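Local atomic coordinates of catalase (PDB entry 4B7H), a protein that breaks down hydrogen peroxide to water and oxygen at a haem iron and is inhibited by nitric oxide. Residues P102-F107 / E324-D329; H124-R129 / G308-N313. All coordinates share one frame; numbering follows the deposited sequence.

Contact 1 of 2, residues P102-F107 / E324-D329. Unlike the reference sequence in segment 324-329: Ile326 (reference Leu). With HEM (protoporphyrin IX containing Fe), chain E.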
loop_
_atom_site.group_PDB
_atom_site.type_symbol
_atom_site.label_atom_id
_atom_site.label_comp_id
_atom_site.label_asym_id
_atom_site.label_seq_id
_atom_site.Cartn_x
_atom_site.Cartn_y
_atom_site.Cartn_z
ATOM N N PRO A 102 -16.715 -24.627 -15.355
ATOM C CA PRO A 102 -15.954 -23.529 -15.971
ATOM C C PRO A 102 -14.527 -23.463 -15.417
ATOM O O PRO A 102 -14.295 -23.811 -14.251
ATOM C CB PRO A 102 -16.729 -22.270 -15.550
ATOM C CG PRO A 102 -18.063 -22.756 -15.057
ATOM C CD PRO A 102 -17.809 -24.128 -14.505
ATOM N N LEU A 103 -13.589 -22.994 -16.236
ATOM C CA LEU A 103 -12.214 -22.870 -15.796
ATOM C C LEU A 103 -11.553 -21.584 -16.272
ATOM O O LEU A 103 -11.985 -20.959 -17.249
ATOM C CB LEU A 103 -11.385 -24.087 -16.241
ATOM C CG LEU A 103 -10.994 -24.187 -17.720
ATOM C CD1 LEU A 103 -9.747 -23.373 -18.080
ATOM C CD2 LEU A 103 -10.782 -25.642 -18.087
ATOM N N ALA A 104 -10.490 -21.214 -15.564
ATOM C CA ALA A 104 -9.532 -20.216 -16.016
ATOM C C ALA A 104 -8.172 -20.895 -16.087
ATOM O O ALA A 104 -7.927 -21.879 -15.382
ATOM C CB ALA A 104 -9.469 -19.053 -15.046
ATOM N N VAL A 105 -7.283 -20.369 -16.923
ATOM C CA VAL A 105 -5.902 -20.839 -16.963
ATOM C C VAL A 105 -4.968 -19.664 -17.160
ATOM O O VAL A 105 -5.311 -18.713 -17.850
ATOM C CB VAL A 105 -5.687 -21.913 -18.076
ATOM C CG1 VAL A 105 -5.797 -21.302 -19.476
ATOM C CG2 VAL A 105 -4.350 -22.609 -17.915
ATOM N N ARG A 106 -3.798 -19.715 -16.529
ATOM C CA ARG A 106 -2.721 -18.781 -16.845
ATOM C C ARG A 106 -1.451 -19.576 -17.123
ATOM O O ARG A 106 -1.089 -20.480 -16.357
ATOM C CB ARG A 106 -2.507 -17.752 -15.724
ATOM C CG ARG A 106 -1.484 -16.649 -16.060
ATOM C CD ARG A 106 -1.440 -15.602 -14.960
ATOM N NE ARG A 106 -0.462 -14.532 -15.191
ATOM C CZ ARG A 106 0.837 -14.621 -14.907
ATOM N NH1 ARG A 106 1.341 -15.749 -14.406
ATOM N NH2 ARG A 106 1.642 -13.581 -15.139
ATOM N N PHE A 107 -0.813 -19.259 -18.244
ATOM C CA PHE A 107 0.480 -19.825 -18.619
ATOM C C PHE A 107 1.524 -18.741 -18.418
ATOM O O PHE A 107 1.207 -17.551 -18.466
ATOM C CB PHE A 107 0.483 -20.215 -20.095
ATOM C CG PHE A 107 -0.561 -21.240 -20.468
ATOM C CD1 PHE A 107 -0.367 -22.587 -20.183
ATOM C CD2 PHE A 107 -1.718 -20.859 -21.130
ATOM C CE1 PHE A 107 -1.318 -23.531 -20.536
ATOM C CE2 PHE A 107 -2.672 -21.795 -21.485
ATOM C CZ PHE A 107 -2.472 -23.134 -21.189
ATOM N N GLU A 324 -3.964 -10.510 -15.130
ATOM C CA GLU A 324 -2.954 -9.977 -14.214
ATOM C C GLU A 324 -3.424 -10.097 -12.763
ATOM O O GLU A 324 -2.634 -10.446 -11.883
ATOM C CB GLU A 324 -2.565 -8.532 -14.545
ATOM C CG GLU A 324 -1.486 -7.958 -13.614
ATOM C CD GLU A 324 -0.123 -8.630 -13.751
ATOM O OE1 GLU A 324 0.154 -9.249 -14.807
ATOM O OE2 GLU A 324 0.683 -8.545 -12.792
ATOM N N GLN A 325 -4.713 -9.841 -12.532
ATOM C CA GLN A 325 -5.294 -9.863 -11.186
ATOM C C GLN A 325 -5.830 -11.223 -10.725
ATOM O O GLN A 325 -6.321 -11.334 -9.596
ATOM C CB GLN A 325 -6.436 -8.851 -11.072
ATOM C CG GLN A 325 -5.991 -7.413 -11.195
ATOM C CD GLN A 325 -7.088 -6.426 -10.848
ATOM O OE1 GLN A 325 -6.833 -5.413 -10.185
ATOM N NE2 GLN A 325 -8.320 -6.708 -11.300
ATOM N N ILE A 326 -5.788 -12.250 -11.572
ATOM C CA ILE A 326 -6.175 -13.565 -11.076
ATOM C C ILE A 326 -5.193 -13.972 -9.981
ATOM O O ILE A 326 -4.013 -13.603 -10.018
ATOM C CB ILE A 326 -6.310 -14.629 -12.198
ATOM C CG1 ILE A 326 -7.251 -15.753 -11.750
ATOM C CG2 ILE A 326 -4.952 -15.191 -12.637
ATOM C CD1 ILE A 326 -7.662 -16.700 -12.868
ATOM N N ALA A 327 -5.705 -14.673 -8.977
ATOM C CA ALA A 327 -4.900 -15.062 -7.828
ATOM C C ALA A 327 -4.941 -16.576 -7.717
ATOM O O ALA A 327 -5.737 -17.141 -6.960
ATOM C CB ALA A 327 -5.448 -14.406 -6.553
ATOM N N LEU A 328 -4.118 -17.242 -8.518
ATOM C CA LEU A 328 -4.130 -18.702 -8.556
ATOM C C LEU A 328 -3.318 -19.224 -7.375
ATOM O O LEU A 328 -2.255 -18.693 -7.067
ATOM C CB LEU A 328 -3.586 -19.193 -9.898
ATOM C CG LEU A 328 -4.543 -18.852 -11.058
ATOM C CD1 LEU A 328 -3.840 -18.811 -12.411
ATOM C CD2 LEU A 328 -5.712 -19.842 -11.110
ATOM N N ASP A 329 -3.826 -20.248 -6.700
ATOM C CA ASP A 329 -3.306 -20.611 -5.384
ATOM C C ASP A 329 -3.519 -22.106 -5.131
ATOM O O ASP A 329 -4.656 -22.570 -5.114
ATOM C CB ASP A 329 -4.052 -19.747 -4.356
ATOM C CG ASP A 329 -3.720 -20.077 -2.912
ATOM O OD1 ASP A 329 -2.818 -20.901 -2.642
ATOM O OD2 ASP A 329 -4.374 -19.476 -2.027
HETATM C CHA HEM E . 3.781 -18.366 -8.913
HETATM C CHB HEM E . 5.602 -19.549 -4.576
HETATM C CHC HEM E . 7.062 -23.779 -6.422
HETATM C CHD HEM E . 3.966 -23.112 -10.049
HETATM C C1A HEM E . 4.157 -18.309 -7.593
HETATM C C2A HEM E . 3.893 -17.211 -6.682
HETATM C C3A HEM E . 4.387 -17.558 -5.484
HETATM C C4A HEM E . 4.982 -18.868 -5.599
HETATM C CMA HEM E . 4.360 -16.762 -4.175
HETATM C CAA HEM E . 3.157 -15.906 -7.058
HETATM C CBA HEM E . 1.658 -16.106 -6.882
HETATM C CGA HEM E . 0.876 -14.829 -7.043
HETATM O O1A HEM E . -0.240 -14.909 -7.615
HETATM O O2A HEM E . 1.333 -13.740 -6.609
HETATM C C1B HEM E . 6.186 -20.790 -4.692
HETATM C C2B HEM E . 6.928 -21.480 -3.661
HETATM C C3B HEM E . 7.353 -22.646 -4.191
HETATM C C4B HEM E . 6.865 -22.722 -5.550
HETATM C CMB HEM E . 7.172 -20.912 -2.248
HETATM C CAB HEM E . 8.163 -23.789 -3.550
HETATM C CBB HEM E . 8.134 -24.037 -2.241
HETATM C C1C HEM E . 6.216 -24.051 -7.483
HETATM C C2C HEM E . 5.912 -25.349 -8.069
HETATM C C3C HEM E . 5.048 -25.141 -9.078
HETATM C C4C HEM E . 4.775 -23.721 -9.135
HETATM C CMC HEM E . 6.518 -26.695 -7.599
HETATM C CAC HEM E . 4.345 -26.154 -10.013
HETATM C CBC HEM E . 4.074 -27.417 -9.642
HETATM C C1D HEM E . 3.704 -21.770 -10.108
HETATM C C2D HEM E . 2.937 -21.176 -11.154
HETATM C C3D HEM E . 2.869 -19.711 -10.818
HETATM C C4D HEM E . 3.594 -19.549 -9.587
HETATM C CMD HEM E . 2.325 -21.874 -12.366
HETATM C CAD HEM E . 2.131 -18.658 -11.632
HETATM C CBD HEM E . 0.638 -18.778 -11.334
HETATM C CGD HEM E . -0.035 -17.788 -12.237
HETATM O O1D HEM E . -0.630 -16.801 -11.736
HETATM O O2D HEM E . 0.043 -17.973 -13.478
HETATM N NA HEM E . 4.817 -19.313 -6.901
HETATM N NB HEM E . 6.165 -21.565 -5.831
HETATM N NC HEM E . 5.496 -23.077 -8.157
HETATM N ND HEM E . 4.089 -20.788 -9.200
HETATM FE FE HEM E . 5.182 -21.177 -7.556
HETATM O O HOH W 1 -0.174 -11.630 -16.356
#
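Arg106 and Ala104 extend from the same face of strand 100-108 toward the loop 324-329, where Leu328 and Ile326 meet them in a buried layer beside a haem propionate; Arg106 and Leu328 belong to the catalase haem pocket. The apolar half consists of two branch-end contacts. Ala104 CB rests 3.7 Å from Ile326 CD1, the end of an isoleucine chain whose long branch is stretched out, and Arg106 CB lies 3.7 Å from Leu328 CD1. The other Ile326 branch reaches the arginine too, its CG2 standing 4.2 Å from Arg106 CD.

Arg106 carries the polar half. Its chain is extended, with CG anti to the backbone N (chi1 -174°), and runs alongside the propionate, bringing Arg106 CD within 3.2 Å of haem O2D. At the end of the chain the guanidinium turns out of that line (chi4 -83°), and its edge meets the carboxylate: Arg106 NH1 donates to haem O2D over 2.7 Å at 161°, with the oxygen in the guanidinium plane. NH1 also serves the carbonyl of His70. A water in the same plane accepts from Arg106 NH2 at 2.9 Å and leads on to Glu324 OE1, whose own distance from NH2 is too long for a salt bridge.

The loop backbone works as a second shell: the carbonyls of Glu324 and Ile326 hold Arg359, which, like Gln356 and Arg67, is hydrogen-bonded to the haem. The bond from Arg106 would probably keep the propionate ionised, and Arg106 CD together with Leu328 CD1, the latter 3.8 Å from haem O1D, probably limits how far it can turn.

Contact 2 of 2, residues H124-R129 / G308-N313. With HEM (protoporphyrin IX containing Fe), chain E.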
loop_
_atom_site.group_PDB
_atom_site.type_symbol
_atom_site.label_atom_id
_atom_site.label_comp_id
_atom_site.label_asym_id
_atom_site.label_seq_id
_atom_site.Cartn_x
_atom_site.Cartn_y
_atom_site.Cartn_z
ATOM N N HIS A 124 7.658 -23.440 -17.890
ATOM C CA HIS A 124 6.426 -22.686 -18.095
ATOM C C HIS A 124 5.347 -23.081 -17.115
ATOM O O HIS A 124 5.050 -24.266 -16.919
ATOM C CB HIS A 124 5.915 -22.812 -19.526
ATOM C CG HIS A 124 6.814 -22.159 -20.517
ATOM N ND1 HIS A 124 6.588 -20.891 -21.004
ATOM C CD2 HIS A 124 7.979 -22.574 -21.064
ATOM C CE1 HIS A 124 7.563 -20.565 -21.836
ATOM N NE2 HIS A 124 8.417 -21.573 -21.894
ATOM N N GLY A 125 4.751 -22.069 -16.500
ATOM C CA GLY A 125 3.632 -22.276 -15.606
ATOM C C GLY A 125 2.402 -22.736 -16.357
ATOM O O GLY A 125 2.184 -22.358 -17.509
ATOM N N PHE A 126 1.585 -23.537 -15.682
ATOM C CA PHE A 126 0.405 -24.158 -16.267
ATOM C C PHE A 126 -0.612 -24.198 -15.123
ATOM O O PHE A 126 -0.773 -25.215 -14.441
ATOM C CB PHE A 126 0.775 -25.568 -16.747
ATOM C CG PHE A 126 -0.192 -26.179 -17.731
ATOM C CD1 PHE A 126 -1.483 -26.502 -17.351
ATOM C CD2 PHE A 126 0.215 -26.478 -19.026
ATOM C CE1 PHE A 126 -2.369 -27.086 -18.261
ATOM C CE2 PHE A 126 -0.664 -27.078 -19.940
ATOM C CZ PHE A 126 -1.954 -27.379 -19.554
ATOM N N ALA A 127 -1.290 -23.072 -14.906
ATOM C CA ALA A 127 -2.067 -22.861 -13.691
ATOM C C ALA A 127 -3.559 -22.776 -13.960
ATOM O O ALA A 127 -4.033 -21.828 -14.597
ATOM C CB ALA A 127 -1.581 -21.605 -12.980
ATOM N N LEU A 128 -4.297 -23.749 -13.435
ATOM C CA LEU A 128 -5.728 -23.891 -13.698
ATOM C C LEU A 128 -6.568 -23.523 -12.492
ATOM O O LEU A 128 -6.202 -23.846 -11.362
ATOM C CB LEU A 128 -6.029 -25.347 -14.044
ATOM C CG LEU A 128 -5.437 -25.827 -15.363
ATOM C CD1 LEU A 128 -5.198 -27.320 -15.307
ATOM C CD2 LEU A 128 -6.373 -25.462 -16.512
ATOM N N ARG A 129 -7.700 -22.859 -12.739
ATOM C CA ARG A 129 -8.761 -22.718 -11.746
ATOM C C ARG A 129 -10.016 -23.385 -12.267
ATOM O O ARG A 129 -10.431 -23.126 -13.401
ATOM C CB ARG A 129 -9.105 -21.247 -11.489
ATOM C CG ARG A 129 -10.466 -21.074 -10.785
ATOM C CD ARG A 129 -10.570 -19.703 -10.134
ATOM N NE ARG A 129 -9.497 -19.563 -9.157
ATOM C CZ ARG A 129 -8.984 -18.408 -8.747
ATOM N NH1 ARG A 129 -9.469 -17.260 -9.208
ATOM N NH2 ARG A 129 -7.982 -18.407 -7.875
ATOM N N GLY A 308 -10.971 -37.108 -17.974
ATOM C CA GLY A 308 -11.779 -36.263 -18.840
ATOM C C GLY A 308 -10.885 -35.383 -19.688
ATOM O O GLY A 308 -9.747 -35.757 -19.966
ATOM N N TYR A 309 -11.390 -34.230 -20.121
ATOM C CA TYR A 309 -10.575 -33.290 -20.880
ATOM C C TYR A 309 -10.964 -31.872 -20.503
ATOM O O TYR A 309 -12.045 -31.642 -19.952
ATOM C CB TYR A 309 -10.749 -33.497 -22.393
ATOM C CG TYR A 309 -12.111 -33.094 -22.931
ATOM C CD1 TYR A 309 -13.167 -34.000 -22.964
ATOM C CD2 TYR A 309 -12.339 -31.808 -23.416
ATOM C CE1 TYR A 309 -14.416 -33.630 -23.454
ATOM C CE2 TYR A 309 -13.577 -31.425 -23.904
ATOM C CZ TYR A 309 -14.615 -32.339 -23.926
ATOM O OH TYR A 309 -15.848 -31.949 -24.419
ATOM N N PHE A 310 -10.099 -30.912 -20.807
ATOM C CA PHE A 310 -10.513 -29.518 -20.735
ATOM C C PHE A 310 -10.182 -28.803 -22.039
ATOM O O PHE A 310 -9.286 -29.215 -22.786
ATOM C CB PHE A 310 -9.995 -28.789 -19.475
ATOM C CG PHE A 310 -8.512 -28.521 -19.456
ATOM C CD1 PHE A 310 -7.975 -27.451 -20.161
ATOM C CD2 PHE A 310 -7.664 -29.302 -18.675
ATOM C CE1 PHE A 310 -6.614 -27.182 -20.116
ATOM C CE2 PHE A 310 -6.298 -29.044 -18.629
ATOM C CZ PHE A 310 -5.775 -27.984 -19.355
ATOM N N ILE A 311 -10.948 -27.757 -22.320
ATOM C CA ILE A 311 -10.857 -27.019 -23.569
ATOM C C ILE A 311 -10.807 -25.530 -23.250
ATOM O O ILE A 311 -11.474 -25.070 -22.319
ATOM C CB ILE A 311 -12.063 -27.367 -24.492
ATOM C CG1 ILE A 311 -11.966 -26.658 -25.844
ATOM C CG2 ILE A 311 -13.403 -27.103 -23.791
ATOM C CD1 ILE A 311 -12.985 -27.160 -26.866
ATOM N N LEU A 312 -9.983 -24.788 -23.983
ATOM C CA LEU A 312 -9.918 -23.341 -23.793
ATOM C C LEU A 312 -10.693 -22.696 -24.933
ATOM O O LEU A 312 -10.270 -22.765 -26.097
ATOM C CB LEU A 312 -8.471 -22.845 -23.779
ATOM C CG LEU A 312 -7.549 -23.532 -22.768
ATOM C CD1 LEU A 312 -6.142 -22.936 -22.819
ATOM C CD2 LEU A 312 -8.128 -23.444 -21.360
ATOM N N ASN A 313 -11.830 -22.083 -24.606
ATOM C CA ASN A 313 -12.703 -21.537 -25.645
ATOM C C ASN A 313 -13.140 -20.085 -25.449
ATOM O O ASN A 313 -14.050 -19.618 -26.130
ATOM C CB ASN A 313 -13.931 -22.442 -25.859
ATOM C CG ASN A 313 -14.823 -22.534 -24.625
ATOM O OD1 ASN A 313 -14.597 -21.852 -23.617
ATOM N ND2 ASN A 313 -15.848 -23.380 -24.704
HETATM C CHA HEM E . 3.781 -18.366 -8.913
HETATM C CHB HEM E . 5.602 -19.549 -4.576
HETATM C CHC HEM E . 7.062 -23.779 -6.422
HETATM C CHD HEM E . 3.966 -23.112 -10.049
HETATM C C1A HEM E . 4.157 -18.309 -7.593
HETATM C C2A HEM E . 3.893 -17.211 -6.682
HETATM C C3A HEM E . 4.387 -17.558 -5.484
HETATM C C4A HEM E . 4.982 -18.868 -5.599
HETATM C CMA HEM E . 4.360 -16.762 -4.175
HETATM C CAA HEM E . 3.157 -15.906 -7.058
HETATM C CBA HEM E . 1.658 -16.106 -6.882
HETATM C CGA HEM E . 0.876 -14.829 -7.043
HETATM O O1A HEM E . -0.240 -14.909 -7.615
HETATM O O2A HEM E . 1.333 -13.740 -6.609
HETATM C C1B HEM E . 6.186 -20.790 -4.692
HETATM C C2B HEM E . 6.928 -21.480 -3.661
HETATM C C3B HEM E . 7.353 -22.646 -4.191
HETATM C C4B HEM E . 6.865 -22.722 -5.550
HETATM C CMB HEM E . 7.172 -20.912 -2.248
HETATM C CAB HEM E . 8.163 -23.789 -3.550
HETATM C CBB HEM E . 8.134 -24.037 -2.241
HETATM C C1C HEM E . 6.216 -24.051 -7.483
HETATM C C2C HEM E . 5.912 -25.349 -8.069
HETATM C C3C HEM E . 5.048 -25.141 -9.078
HETATM C C4C HEM E . 4.775 -23.721 -9.135
HETATM C CMC HEM E . 6.518 -26.695 -7.599
HETATM C CAC HEM E . 4.345 -26.154 -10.013
HETATM C CBC HEM E . 4.074 -27.417 -9.642
HETATM C C1D HEM E . 3.704 -21.770 -10.108
HETATM C C2D HEM E . 2.937 -21.176 -11.154
HETATM C C3D HEM E . 2.869 -19.711 -10.818
HETATM C C4D HEM E . 3.594 -19.549 -9.587
HETATM C CMD HEM E . 2.325 -21.874 -12.366
HETATM C CAD HEM E . 2.131 -18.658 -11.632
HETATM C CBD HEM E . 0.638 -18.778 -11.334
HETATM C CGD HEM E . -0.035 -17.788 -12.237
HETATM O O1D HEM E . -0.630 -16.801 -11.736
HETATM O O2D HEM E . 0.043 -17.973 -13.478
HETATM N NA HEM E . 4.817 -19.313 -6.901
HETATM N NB HEM E . 6.165 -21.565 -5.831
HETATM N NC HEM E . 5.496 -23.077 -8.157
HETATM N ND HEM E . 4.089 -20.788 -9.200
HETATM FE FE HEM E . 5.182 -21.177 -7.556
#
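Arg129 NH1 is gripped by Asn370 OD1 and, weakly, by the carbonyl of Val369, while its NE forms a salt bridge with Asp138; that charged cluster lies outside the catalase beta-barrel, whereas Phe126 and Leu128 of the same strand reach inward to Phe310. Strands 125-132 and 305-314 are not partners in the antiparallel barrel sheet, and only side chains bridge its interior.

The two phenylalanines approach from opposite directions and meet rim to rim, Phe126 CE1 to Phe310 CZ at 3.7 Å, each lying at the edge of the other's ring, with the ring planes steeply inclined, about 69° apart. Leu128 uses the ring differently. Its CD2 sits over one face of Phe310, 4.1 Å from the centroid and 20° off the normal, a CH-pi contact, while CD1 comes to 3.9 Å from Phe310 CE2. With Phe310 CG placed between its backbone N and carbonyl carbon (chi1 71°), the ring stands out from its strand into the barrel. Trp271 extends the aromatic cluster, edge-to-face with Phe126 and nearly parallel to Phe310.

The outward side of strand 125-132 serves the haem instead: Gly125 CA lies 3.5 Å from the methyl carbon CMD of the haem.

From the N terminus the chain first lays down 102-107, then its sheet neighbour 124-129, and much later 308-313 and 324-329. The loop that contact 2 closes therefore falls wholly within the longer one closed by contact 1; the two nest and do not cross. The first strands of both contacts are joined by backbone pairing, with probable hydrogen bonds from Arg129 N to Ala104 O at 2.8 Å and from Arg106 N to Ala127 O at 2.9 Å. From this shared ribbon contact 2 reaches across the barrel interior to strand 305-314, while contact 1 reaches outward to the loop after helix 319-324. Both contacts reach the haem, contact 2 through 124-129 alone.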